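Local coordinates for CBS domain-containing protein CBSX2, chloroplastic (Arabidopsis thaliana, PDB 3SL7) that probably acts as a redox regulator of the chloroplast thioredoxin system through its pair of CBS domains, at residues D27-L32 and K90-T95; G51-Y56 and K98-L103; G39-D44 and G139-I144. One frame throughout, in Å; residues are numbered along the deposited sequence.

Contact 1. Residues D27-L32 and K90-T95; sequences DALELL and KLISKT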
ATOM      1  N   ASP A  27      10.634  14.387   5.438  1.00 34.25           N
ATOM      2  CA  ASP A  27      11.300  13.548   4.452  1.00 39.77           C
ATOM      3  C   ASP A  27      10.774  12.117   4.466  1.00 38.30           C
ATOM      4  O   ASP A  27      10.657  11.496   3.412  1.00 35.17           O
ATOM      5  CB  ASP A  27      12.812  13.565   4.637  1.00 35.40           C
ATOM      6  CG  ASP A  27      13.422  14.896   4.256  1.00 46.26           C
ATOM      7  OD1 ASP A  27      12.754  15.694   3.562  1.00 42.51           O
ATOM      8  OD2 ASP A  27      14.578  15.131   4.649  1.00 49.98           O
ATOM      9  N   ALA A  28      10.472  11.596   5.654  1.00 36.20           N
ATOM     10  CA  ALA A  28       9.882  10.269   5.772  1.00 35.80           C
ATOM     11  C   ALA A  28       8.509  10.245   5.094  1.00 39.53           C
ATOM     12  O   ALA A  28       8.195   9.322   4.349  1.00 32.09           O
ATOM     13  CB  ALA A  28       9.768   9.863   7.233  1.00 32.74           C
ATOM     14  N   LEU A  29       7.693  11.262   5.350  1.00 35.12           N
ATOM     15  CA  LEU A  29       6.395  11.371   4.686  1.00 34.11           C
ATOM     16  C   LEU A  29       6.559  11.403   3.170  1.00 37.93           C
ATOM     17  O   LEU A  29       5.836  10.719   2.452  1.00 36.96           O
ATOM     18  CB  LEU A  29       5.638  12.615   5.164  1.00 31.07           C
ATOM     19  CG  LEU A  29       4.977  12.507   6.535  1.00 36.25           C
ATOM     20  CD1 LEU A  29       4.466  13.871   7.008  1.00 36.60           C
ATOM     21  CD2 LEU A  29       3.863  11.483   6.523  1.00 42.10           C
ATOM     22  N   GLU A  30       7.518  12.193   2.689  1.00 34.65           N
ATOM     23  CA  GLU A  30       7.771  12.298   1.252  1.00 43.49           C
ATOM     24  C   GLU A  30       8.134  10.933   0.660  1.00 34.49           C
ATOM     25  O   GLU A  30       7.657  10.559  -0.416  1.00 36.10           O
ATOM     26  CB  GLU A  30       8.881  13.314   0.963  1.00 39.44           C
ATOM     27  CG  GLU A  30       8.879  13.835  -0.470  1.00 81.03           C
ATOM     28  CD  GLU A  30       9.924  14.909  -0.707  1.00104.66           C
ATOM     29  OE1 GLU A  30      10.193  15.226  -1.886  1.00118.66           O
ATOM     30  OE2 GLU A  30      10.472  15.437   0.285  1.00106.39           O
ATOM     31  N   LEU A  31       8.982  10.201   1.373  1.00 38.84           N
ATOM     32  CA  LEU A  31       9.410   8.872   0.949  1.00 34.06           C
ATOM     33  C   LEU A  31       8.230   7.915   0.915  1.00 31.28           C
ATOM     34  O   LEU A  31       8.091   7.119  -0.022  1.00 29.79           O
ATOM     35  CB  LEU A  31      10.498   8.338   1.883  1.00 29.43           C
ATOM     36  CG  LEU A  31      11.131   7.019   1.432  1.00 36.52           C
ATOM     37  CD1 LEU A  31      11.748   7.192   0.049  1.00 39.71           C
ATOM     38  CD2 LEU A  31      12.177   6.562   2.430  1.00 33.92           C
ATOM     39  N   LEU A  32       7.383   7.984   1.944  1.00 31.40           N
ATOM     40  CA  LEU A  32       6.171   7.168   1.971  1.00 36.78           C
ATOM     41  C   LEU A  32       5.343   7.391   0.722  1.00 44.20           C
ATOM     42  O   LEU A  32       4.965   6.432   0.062  1.00 34.89           O
ATOM     43  CB  LEU A  32       5.304   7.488   3.184  1.00 41.70           C
ATOM     44  CG  LEU A  32       5.720   6.958   4.548  1.00 33.34           C
ATOM     45  CD1 LEU A  32       4.728   7.455   5.584  1.00 53.39           C
ATOM     46  CD2 LEU A  32       5.763   5.441   4.531  1.00 42.89           C
ATOM     47  N   LYS A  90      -3.059  20.815   8.980  1.00 40.56           N
ATOM     48  CA  LYS A  90      -2.679  21.111  10.358  1.00 37.75           C
ATOM     49  C   LYS A  90      -1.573  20.165  10.806  1.00 53.48           C
ATOM     50  O   LYS A  90      -0.584  20.593  11.394  1.00 50.03           O
ATOM     51  CB  LYS A  90      -3.872  20.989  11.298  1.00 50.71           C
ATOM     52  CG  LYS A  90      -4.877  22.128  11.176  1.00 76.80           C
ATOM     53  CD  LYS A  90      -5.780  22.201  12.399  1.00 88.85           C
ATOM     54  CE  LYS A  90      -6.799  23.324  12.284  1.00 98.88           C
ATOM     55  NZ  LYS A  90      -8.054  22.868  11.629  1.00106.96           N
ATOM     56  N   LEU A  91      -1.745  18.877  10.526  1.00 47.76           N
ATOM     57  CA  LEU A  91      -0.751  17.877  10.902  1.00 39.04           C
ATOM     58  C   LEU A  91       0.558  18.165  10.195  1.00 44.02           C
ATOM     59  O   LEU A  91       1.619  18.213  10.819  1.00 50.38           O
ATOM     60  CB  LEU A  91      -1.247  16.466  10.558  1.00 38.65           C
ATOM     61  CG  LEU A  91      -2.436  15.951  11.378  1.00 45.46           C
ATOM     62  CD1 LEU A  91      -2.864  14.564  10.913  1.00 43.19           C
ATOM     63  CD2 LEU A  91      -2.107  15.940  12.864  1.00 45.43           C
ATOM     64  N   ILE A  92       0.481  18.361   8.883  1.00 36.93           N
ATOM     65  CA  ILE A  92       1.683  18.614   8.101  1.00 37.65           C
ATOM     66  C   ILE A  92       2.420  19.845   8.625  1.00 49.71           C
ATOM     67  O   ILE A  92       3.646  19.893   8.611  1.00 55.17           O
ATOM     68  CB  ILE A  92       1.375  18.789   6.606  1.00 46.77           C
ATOM     69  CG1 ILE A  92       0.875  17.470   6.013  1.00 44.59           C
ATOM     70  CG2 ILE A  92       2.625  19.244   5.856  1.00 43.06           C
ATOM     71  CD1 ILE A  92       1.922  16.405   6.015  1.00 29.84           C
ATOM     72  N   SER A  93       1.675  20.837   9.099  1.00 49.99           N
ATOM     73  CA  SER A  93       2.311  22.062   9.579  1.00 46.73           C
ATOM     74  C   SER A  93       3.122  21.808  10.846  1.00 65.73           C
ATOM     75  O   SER A  93       4.138  22.459  11.084  1.00 86.47           O
ATOM     76  CB  SER A  93       1.284  23.180   9.800  1.00 53.10           C
ATOM     77  OG  SER A  93       0.553  22.988  10.999  1.00 62.57           O
ATOM     78  N   LYS A  94       2.680  20.842  11.645  1.00 51.26           N
ATOM     79  CA  LYS A  94       3.308  20.558  12.933  1.00 52.49           C
ATOM     80  C   LYS A  94       4.452  19.536  12.882  1.00 66.86           C
ATOM     81  O   LYS A  94       4.989  19.159  13.927  1.00 65.26           O
ATOM     82  CB  LYS A  94       2.246  20.114  13.943  1.00 55.70           C
ATOM     83  CG  LYS A  94       1.367  21.268  14.446  1.00 64.92           C
ATOM     84  CD  LYS A  94       0.039  20.763  14.972  1.00 73.24           C
ATOM     85  CE  LYS A  94       0.231  19.704  16.042  1.00 81.86           C
ATOM     86  NZ  LYS A  94      -1.054  19.052  16.405  1.00 90.35           N
ATOM     87  N   THR A  95       4.825  19.102  11.676  1.00 50.62           N
ATOM     88  CA  THR A  95       5.881  18.103  11.495  1.00 51.19           C
ATOM     89  C   THR A  95       7.273  18.726  11.525  1.00 50.74           C
ATOM     90  O   THR A  95       8.271  18.044  11.781  1.00 57.93           O
ATOM     91  CB  THR A  95       5.738  17.380  10.146  1.00 44.75           C
ATOM     92  OG1 THR A  95       5.812  18.345   9.088  1.00 54.12           O
ATOM     93  CG2 THR A  95       4.409  16.645  10.062  1.00 48.50           C
TER
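Leu29, in a helix, and Ile92, in another helix, mark where the two backbones come nearest, yet their CA atoms remain 9.3 Å apart and side chains alone bridge the distance. Leu29 directs its CB toward the other helix, and its CD1 methyl makes the contact, Leu29 CD1 meeting Ile92 CD1 at 3.7 Å. The isoleucine does not aim its CB at Leu29. Its CG1 lies beside the backbone N (chi1 -67°) and its chain bends again at CG1 (chi2 -66°), which brings the terminal methyl in aslant. Thr95 approaches differently: Thr95 CG2 faces Leu29 CD1 tip to tip at 4.1 Å, so one leucine methyl serves both partners.

Helix 25-35 belongs to the first CBS domain, and helix 85-93 comes just before helix 100-103 in the chain. The small apolar contact between them is further covered by Leu58 and Leu59 on Leu29 and, from the second subunit of the dimer, by Leu155 on Leu29 and Lys158 on Ile92 and Thr95.

Polar bonds hold the segment 90-95. Thr95 OG1 is hydrogen-bonded to Asp26 OD1, tying Thr95 back to the leucine's own helix. Within the segment and away from the methyls, Ser93 OG donates to Lys90 O at 2.7 Å, tilted 26° out of the carbonyl plane, and Lys94 N reaches the same oxygen from the same face.

Contact 2. Residues G51-Y56 and K98-L103; sequences GVVSDY and KVVGDL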
ATOM      1  N   GLY A  51      14.172   0.055  14.106  1.00 25.00           N
ATOM      2  CA  GLY A  51      12.762   0.286  14.322  1.00 25.12           C
ATOM      3  C   GLY A  51      11.960   0.272  13.048  1.00 21.55           C
ATOM      4  O   GLY A  51      12.469  -0.021  11.970  1.00 25.82           O
ATOM      5  N   VAL A  52      10.677   0.560  13.195  1.00 19.28           N
ATOM      6  CA  VAL A  52       9.777   0.692  12.065  1.00 21.35           C
ATOM      7  C   VAL A  52       8.909   1.908  12.342  1.00 31.90           C
ATOM      8  O   VAL A  52       8.691   2.276  13.499  1.00 30.07           O
ATOM      9  CB  VAL A  52       8.879  -0.560  11.896  1.00 20.97           C
ATOM     10  CG1 VAL A  52       9.744  -1.810  11.609  1.00 29.65           C
ATOM     11  CG2 VAL A  52       8.032  -0.780  13.141  1.00 29.25           C
ATOM     12  N   VAL A  53       8.417   2.538  11.283  1.00 25.79           N
ATOM     13  CA  VAL A  53       7.573   3.725  11.445  1.00 26.61           C
ATOM     14  C   VAL A  53       6.533   3.734  10.343  1.00 27.46           C
ATOM     15  O   VAL A  53       6.820   3.345   9.207  1.00 29.58           O
ATOM     16  CB  VAL A  53       8.410   5.033  11.450  1.00 26.01           C
ATOM     17  CG1 VAL A  53       9.027   5.287  10.081  1.00 28.28           C
ATOM     18  CG2 VAL A  53       7.538   6.203  11.895  1.00 24.30           C
ATOM     19  N   SER A  54       5.313   4.128  10.694  1.00 25.91           N
ATOM     20  CA  SER A  54       4.207   4.116   9.756  1.00 30.97           C
ATOM     21  C   SER A  54       3.623   5.486   9.535  1.00 30.01           C
ATOM     22  O   SER A  54       3.903   6.410  10.300  1.00 31.42           O
ATOM     23  CB  SER A  54       3.104   3.213  10.288  1.00 38.95           C
ATOM     24  OG  SER A  54       3.582   1.894  10.415  1.00 42.79           O
ATOM     25  N   ASP A  55       2.791   5.611   8.501  1.00 33.93           N
ATOM     26  CA  ASP A  55       2.067   6.860   8.270  1.00 36.43           C
ATOM     27  C   ASP A  55       1.268   7.270   9.513  1.00 37.91           C
ATOM     28  O   ASP A  55       1.223   8.441   9.851  1.00 38.20           O
ATOM     29  CB  ASP A  55       1.161   6.781   7.030  1.00 35.25           C
ATOM     30  CG  ASP A  55       0.342   5.495   6.969  1.00 45.13           C
ATOM     31  OD1 ASP A  55       0.270   4.755   7.974  1.00 41.71           O
ATOM     32  OD2 ASP A  55      -0.246   5.229   5.901  1.00 50.60           O
ATOM     33  N   TYR A  56       0.668   6.300  10.201  1.00 41.27           N
ATOM     34  CA  TYR A  56      -0.113   6.581  11.408  1.00 39.53           C
ATOM     35  C   TYR A  56       0.742   7.135  12.555  1.00 43.31           C
ATOM     36  O   TYR A  56       0.227   7.790  13.461  1.00 46.44           O
ATOM     37  CB  TYR A  56      -0.939   5.352  11.857  1.00 40.40           C
ATOM     38  CG  TYR A  56      -0.172   4.060  12.038  1.00 50.43           C
ATOM     39  CD1 TYR A  56      -0.348   2.991  11.162  1.00 53.60           C
ATOM     40  CD2 TYR A  56       0.724   3.896  13.089  1.00 69.35           C
ATOM     41  CE1 TYR A  56       0.354   1.800  11.330  1.00 51.03           C
ATOM     42  CE2 TYR A  56       1.431   2.710  13.259  1.00 69.78           C
ATOM     43  CZ  TYR A  56       1.240   1.667  12.381  1.00 62.59           C
ATOM     44  OH  TYR A  56       1.945   0.491  12.553  1.00 74.21           O
ATOM     45  N   LYS A  98      10.519  17.858  13.639  1.00 43.48           N
ATOM     46  CA  LYS A  98      10.358  16.541  14.260  1.00 39.97           C
ATOM     47  C   LYS A  98      11.119  15.487  13.472  1.00 46.60           C
ATOM     48  O   LYS A  98      11.328  15.642  12.266  1.00 31.74           O
ATOM     49  CB  LYS A  98       8.882  16.157  14.391  1.00 48.07           C
ATOM     50  CG  LYS A  98       8.096  17.011  15.398  1.00 53.21           C
ATOM     51  CD  LYS A  98       6.665  16.515  15.507  1.00 49.41           C
ATOM     52  CE  LYS A  98       5.829  17.428  16.396  1.00 66.20           C
ATOM     53  NZ  LYS A  98       4.367  17.187  16.183  1.00 79.20           N
ATOM     54  N   VAL A  99      11.544  14.430  14.157  1.00 34.99           N
ATOM     55  CA  VAL A  99      12.292  13.361  13.498  1.00 34.16           C
ATOM     56  C   VAL A  99      11.660  11.986  13.695  1.00 43.21           C
ATOM     57  O   VAL A  99      10.894  11.760  14.631  1.00 32.75           O
ATOM     58  CB  VAL A  99      13.768  13.223  13.966  1.00 34.84           C
ATOM     59  CG1 VAL A  99      14.718  14.191  13.282  1.00 44.71           C
ATOM     60  CG2 VAL A  99      13.911  13.062  15.476  1.00 35.93           C
ATOM     61  N   VAL A 100      12.019  11.059  12.815  1.00 30.80           N
ATOM     62  CA  VAL A 100      11.488   9.703  12.869  1.00 33.08           C
ATOM     63  C   VAL A 100      11.740   9.053  14.225  1.00 30.54           C
ATOM     64  O   VAL A 100      10.849   8.435  14.783  1.00 33.10           O
ATOM     65  CB  VAL A 100      12.091   8.827  11.752  1.00 30.17           C
ATOM     66  CG1 VAL A 100      11.843   7.336  12.043  1.00 32.24           C
ATOM     67  CG2 VAL A 100      11.502   9.235  10.410  1.00 26.11           C
ATOM     68  N   GLY A 101      12.959   9.187  14.740  1.00 28.99           N
ATOM     69  CA  GLY A 101      13.317   8.584  16.010  1.00 32.19           C
ATOM     70  C   GLY A 101      12.259   8.771  17.087  1.00 47.56           C
ATOM     71  O   GLY A 101      11.958   7.842  17.824  1.00 30.86           O
ATOM     72  N   ASP A 102      11.687   9.969  17.192  1.00 30.51           N
ATOM     73  CA  ASP A 102      10.712  10.226  18.246  1.00 26.51           C
ATOM     74  C   ASP A 102       9.443   9.392  18.073  1.00 32.65           C
ATOM     75  O   ASP A 102       8.787   9.043  19.054  1.00 29.43           O
ATOM     76  CB  ASP A 102      10.368  11.728  18.304  1.00 23.79           C
ATOM     77  CG  ASP A 102      11.493  12.558  18.927  1.00 24.44           C
ATOM     78  OD1 ASP A 102      12.585  12.606  18.340  1.00 35.30           O
ATOM     79  OD2 ASP A 102      11.255  13.215  19.958  1.00 94.05           O
ATOM     80  N   LEU A 103       9.104   9.063  16.832  1.00 25.32           N
ATOM     81  CA  LEU A 103       7.775   8.537  16.517  1.00 31.05           C
ATOM     82  C   LEU A 103       7.781   7.065  16.157  1.00 27.29           C
ATOM     83  O   LEU A 103       6.729   6.445  16.015  1.00 25.21           O
ATOM     84  CB  LEU A 103       7.182   9.308  15.348  1.00 29.24           C
ATOM     85  CG  LEU A 103       7.133  10.831  15.529  1.00 39.47           C
ATOM     86  CD1 LEU A 103       6.466  11.475  14.333  1.00 36.00           C
ATOM     87  CD2 LEU A 103       6.399  11.184  16.808  1.00 37.94           C
TER
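Val53 and Val100 bring a strand of the first CBS domain against a weakly bonded helical turn that falls within the second CBS sequence. The strand, 49-54, is the middle member of a three-stranded antiparallel sheet, and the turn, about 100-103, leads into strand 105-106, which borders strand 49-54 in that sheet. The two CBS sequences are therefore intertwined here, each contributing backbone to one structural unit.

The contact can be followed outward along Val53. Its CB, directed at the turn, already lies 4.2 Å from Val100 CG1. One bond further, Val53 CG1 meets the same methyl, Val100 CG1, at 4.0 Å. This branch stands between the backbone N and the carbonyl carbon (chi1 68°), which leaves CG2 anti to the backbone N. Val53 CG2 thus takes a different neighbour, the carbonyl oxygen Leu103 O at 4.2 Å, in a loose van der Waals approach. Val100 presents the branch lying anti to its own N, and its CB passes beside the strand rather than aiming at it. The turn is held by Leu103 N, bonded to Val100 O at 2.8 Å. Around the pair, Leu40 and Val42 of the neighbouring strand and Leu58 of helix 55-58 also pack on Val53, while Ala28 of helix 25-35 packs on Val100.

Past Val53 the strand runs directly into a helix, with Ser54 at the N-cap position; the backbone N of Ser54 is bonded to the Asp57 carboxylate. Tyr56 folds back over this junction, and Ser54 CB sits above the centre of its ring, 3.1 Å from the ring plane.

Contact 3. Residues G39-D44 and G139-I144; sequences GLPVID and GKLIGI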
ATOM      1  N   GLY A  39       4.472   2.238   5.436  1.00 24.73           N
ATOM      2  CA  GLY A  39       5.376   2.040   6.547  1.00 24.19           C
ATOM      3  C   GLY A  39       6.793   1.874   6.059  1.00 28.18           C
ATOM      4  O   GLY A  39       7.023   1.516   4.904  1.00 25.39           O
ATOM      5  N   LEU A  40       7.742   2.141   6.944  1.00 26.13           N
ATOM      6  CA  LEU A  40       9.156   2.122   6.588  1.00 27.94           C
ATOM      7  C   LEU A  40       9.967   1.507   7.702  1.00 23.24           C
ATOM      8  O   LEU A  40       9.757   1.837   8.874  1.00 28.31           O
ATOM      9  CB  LEU A  40       9.659   3.554   6.408  1.00 35.58           C
ATOM     10  CG  LEU A  40       9.016   4.432   5.339  1.00 31.80           C
ATOM     11  CD1 LEU A  40       9.250   5.901   5.686  1.00 33.85           C
ATOM     12  CD2 LEU A  40       9.577   4.097   3.969  1.00 24.93           C
ATOM     13  N   PRO A  41      10.917   0.629   7.346  1.00 29.94           N
ATOM     14  CA  PRO A  41      11.874   0.182   8.351  1.00 28.71           C
ATOM     15  C   PRO A  41      12.823   1.322   8.654  1.00 34.44           C
ATOM     16  O   PRO A  41      13.155   2.115   7.769  1.00 25.79           O
ATOM     17  CB  PRO A  41      12.623  -0.965   7.645  1.00 29.51           C
ATOM     18  CG  PRO A  41      12.425  -0.732   6.197  1.00 36.29           C
ATOM     19  CD  PRO A  41      11.099  -0.050   6.048  1.00 31.20           C
ATOM     20  N   VAL A  42      13.242   1.421   9.907  1.00 27.54           N
ATOM     21  CA  VAL A  42      14.221   2.418  10.293  1.00 24.88           C
ATOM     22  C   VAL A  42      15.542   1.726  10.588  1.00 28.89           C
ATOM     23  O   VAL A  42      15.588   0.780  11.376  1.00 27.50           O
ATOM     24  CB  VAL A  42      13.749   3.191  11.537  1.00 22.00           C
ATOM     25  CG1 VAL A  42      14.632   4.419  11.782  1.00 20.72           C
ATOM     26  CG2 VAL A  42      12.264   3.618  11.363  1.00 28.02           C
ATOM     27  N   ILE A  43      16.607   2.185   9.945  1.00 26.23           N
ATOM     28  CA  ILE A  43      17.936   1.641  10.171  1.00 33.27           C
ATOM     29  C   ILE A  43      18.853   2.718  10.734  1.00 41.81           C
ATOM     30  O   ILE A  43      18.506   3.901  10.710  1.00 35.61           O
ATOM     31  CB  ILE A  43      18.561   1.142   8.857  1.00 32.36           C
ATOM     32  CG1 ILE A  43      18.568   2.276   7.820  1.00 33.22           C
ATOM     33  CG2 ILE A  43      17.791  -0.049   8.332  1.00 27.88           C
ATOM     34  CD1 ILE A  43      19.488   2.024   6.646  1.00 33.37           C
ATOM     35  N   ASP A  44      20.015   2.314  11.246  1.00 29.78           N
ATOM     36  CA  ASP A  44      21.044   3.284  11.570  1.00 35.49           C
ATOM     37  C   ASP A  44      22.025   3.356  10.419  1.00 35.89           C
ATOM     38  O   ASP A  44      21.824   2.722   9.379  1.00 38.66           O
ATOM     39  CB  ASP A  44      21.746   2.975  12.894  1.00 36.67           C
ATOM     40  CG  ASP A  44      22.563   1.692  12.854  1.00 45.82           C
ATOM     41  OD1 ASP A  44      22.797   1.143  11.751  1.00 36.92           O
ATOM     42  OD2 ASP A  44      22.995   1.240  13.940  1.00 34.63           O
ATOM     43  N   GLY A 139      21.961  -8.562  12.574  1.00 31.90           N
ATOM     44  CA  GLY A 139      20.858  -7.648  12.827  1.00 27.99           C
ATOM     45  C   GLY A 139      20.712  -6.589  11.750  1.00 30.13           C
ATOM     46  O   GLY A 139      19.939  -5.649  11.900  1.00 29.29           O
ATOM     47  N   LYS A 140      21.449  -6.742  10.656  1.00 31.26           N
ATOM     48  CA  LYS A 140      21.307  -5.861   9.497  1.00 28.78           C
ATOM     49  C   LYS A 140      20.035  -6.173   8.720  1.00 28.83           C
ATOM     50  O   LYS A 140      19.691  -7.332   8.514  1.00 26.70           O
ATOM     51  CB  LYS A 140      22.503  -5.996   8.549  1.00 37.24           C
ATOM     52  CG  LYS A 140      23.858  -5.785   9.197  1.00 50.05           C
ATOM     53  CD  LYS A 140      23.894  -4.510  10.021  1.00 41.59           C
ATOM     54  CE  LYS A 140      25.309  -4.211  10.503  1.00 46.25           C
ATOM     55  NZ  LYS A 140      26.226  -3.985   9.350  1.00 52.90           N
ATOM     56  N   LEU A 141      19.344  -5.127   8.278  1.00 23.99           N
ATOM     57  CA  LEU A 141      18.145  -5.284   7.474  1.00 26.29           C
ATOM     58  C   LEU A 141      18.510  -5.863   6.113  1.00 25.48           C
ATOM     59  O   LEU A 141      19.277  -5.254   5.376  1.00 27.73           O
ATOM     60  CB  LEU A 141      17.499  -3.920   7.268  1.00 29.09           C
ATOM     61  CG  LEU A 141      16.219  -3.933   6.455  1.00 30.55           C
ATOM     62  CD1 LEU A 141      15.203  -4.790   7.181  1.00 24.11           C
ATOM     63  CD2 LEU A 141      15.700  -2.499   6.272  1.00 27.04           C
ATOM     64  N   ILE A 142      17.977  -7.033   5.775  1.00 25.56           N
ATOM     65  CA  ILE A 142      18.310  -7.631   4.481  1.00 25.99           C
ATOM     66  C   ILE A 142      17.079  -7.796   3.606  1.00 23.33           C
ATOM     67  O   ILE A 142      17.168  -8.103   2.423  1.00 31.95           O
ATOM     68  CB  ILE A 142      19.048  -8.977   4.624  1.00 22.15           C
ATOM     69  CG1 ILE A 142      18.208  -9.978   5.418  1.00 24.94           C
ATOM     70  CG2 ILE A 142      20.402  -8.776   5.283  1.00 22.90           C
ATOM     71  CD1 ILE A 142      18.809 -11.405   5.432  1.00 31.28           C
ATOM     72  N   GLY A 143      15.913  -7.569   4.193  1.00 28.98           N
ATOM     73  CA  GLY A 143      14.695  -7.648   3.424  1.00 26.23           C
ATOM     74  C   GLY A 143      13.496  -7.344   4.282  1.00 31.08           C
ATOM     75  O   GLY A 143      13.611  -7.045   5.465  1.00 22.45           O
ATOM     76  N   ILE A 144      12.325  -7.436   3.683  1.00 22.59           N
ATOM     77  CA  ILE A 144      11.115  -7.316   4.451  1.00 25.12           C
ATOM     78  C   ILE A 144      10.106  -8.316   3.911  1.00 25.44           C
ATOM     79  O   ILE A 144      10.068  -8.584   2.710  1.00 29.59           O
ATOM     80  CB  ILE A 144      10.582  -5.835   4.442  1.00 24.90           C
ATOM     81  CG1 ILE A 144       9.509  -5.633   5.500  1.00 38.78           C
ATOM     82  CG2 ILE A 144      10.047  -5.428   3.071  1.00 34.97           C
ATOM     83  CD1 ILE A 144       9.313  -4.163   5.863  1.00 46.80           C
TER
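Pro41 and Ile43 lie on a strand that faces the strand carrying Leu141 and Ile144. The apolar contacts centre on Leu141. Its CG is anti to the backbone N (chi1 -179°), an extended course that carries the leucine tip across the gap. There Leu141 CD2 touches Pro41 CB at 3.7 Å and sits equally close to the proline CG, the two side chains crossing at about a right angle. Ile43 meets the same methyl from further along its strand, with Ile43 CG2 to Leu141 CD2 at 3.8 Å, again nearly perpendicular. Ile144 adds a looser touch, its CD1 standing 4.5 Å from Pro41 CD.

The backbones are well separated: the axes of 39-43 and 141-144 approach to 9.6 Å and run antiparallel at 169°. The strands belong to different sheets, stacked face to face as in the pairing of two CBS domains into a Bateman module. A classic beta bulge shapes the second strand, Ile142 and Gly143 both facing Val134. The extra residue lets Leu141 and Ile144, three positions apart, point toward the same opposing sheet. An acetate ion, probably from the crystallisation liquor, lies about 5 Å from the Ile144 side chain.

Polar contacts gather at one end. Asp44 OD1 accepts from Asn46 N and Thr48 N, fastening the turn that follows its strand, and Lys140 NZ is bonded to Asn46 O in that turn. The acid and the amine thus grip one loop without meeting, with Asp44 OD1 and Lys140 NZ 6.6 Å apart.

The three contacts step from the dimer partner to the middle of the chain. The centre of contact 2 lies about 11 Å from that of contact 1 and 13 Å from that of contact 3, while contacts 1 and 3 are about 20 Å apart. Helix 25-35 packs on strand 39-43, which pairs with strand 49-54, so contacts 2 and 3 share a sheet. Along the chain the first halves come in the order 27-32, 39-44, 51-56, followed by 90-95, 98-103 and 139-144. Contact 2 is nested within contact 3, and contact 1 crosses both, which knits the two CBS sequences into one interlocked body.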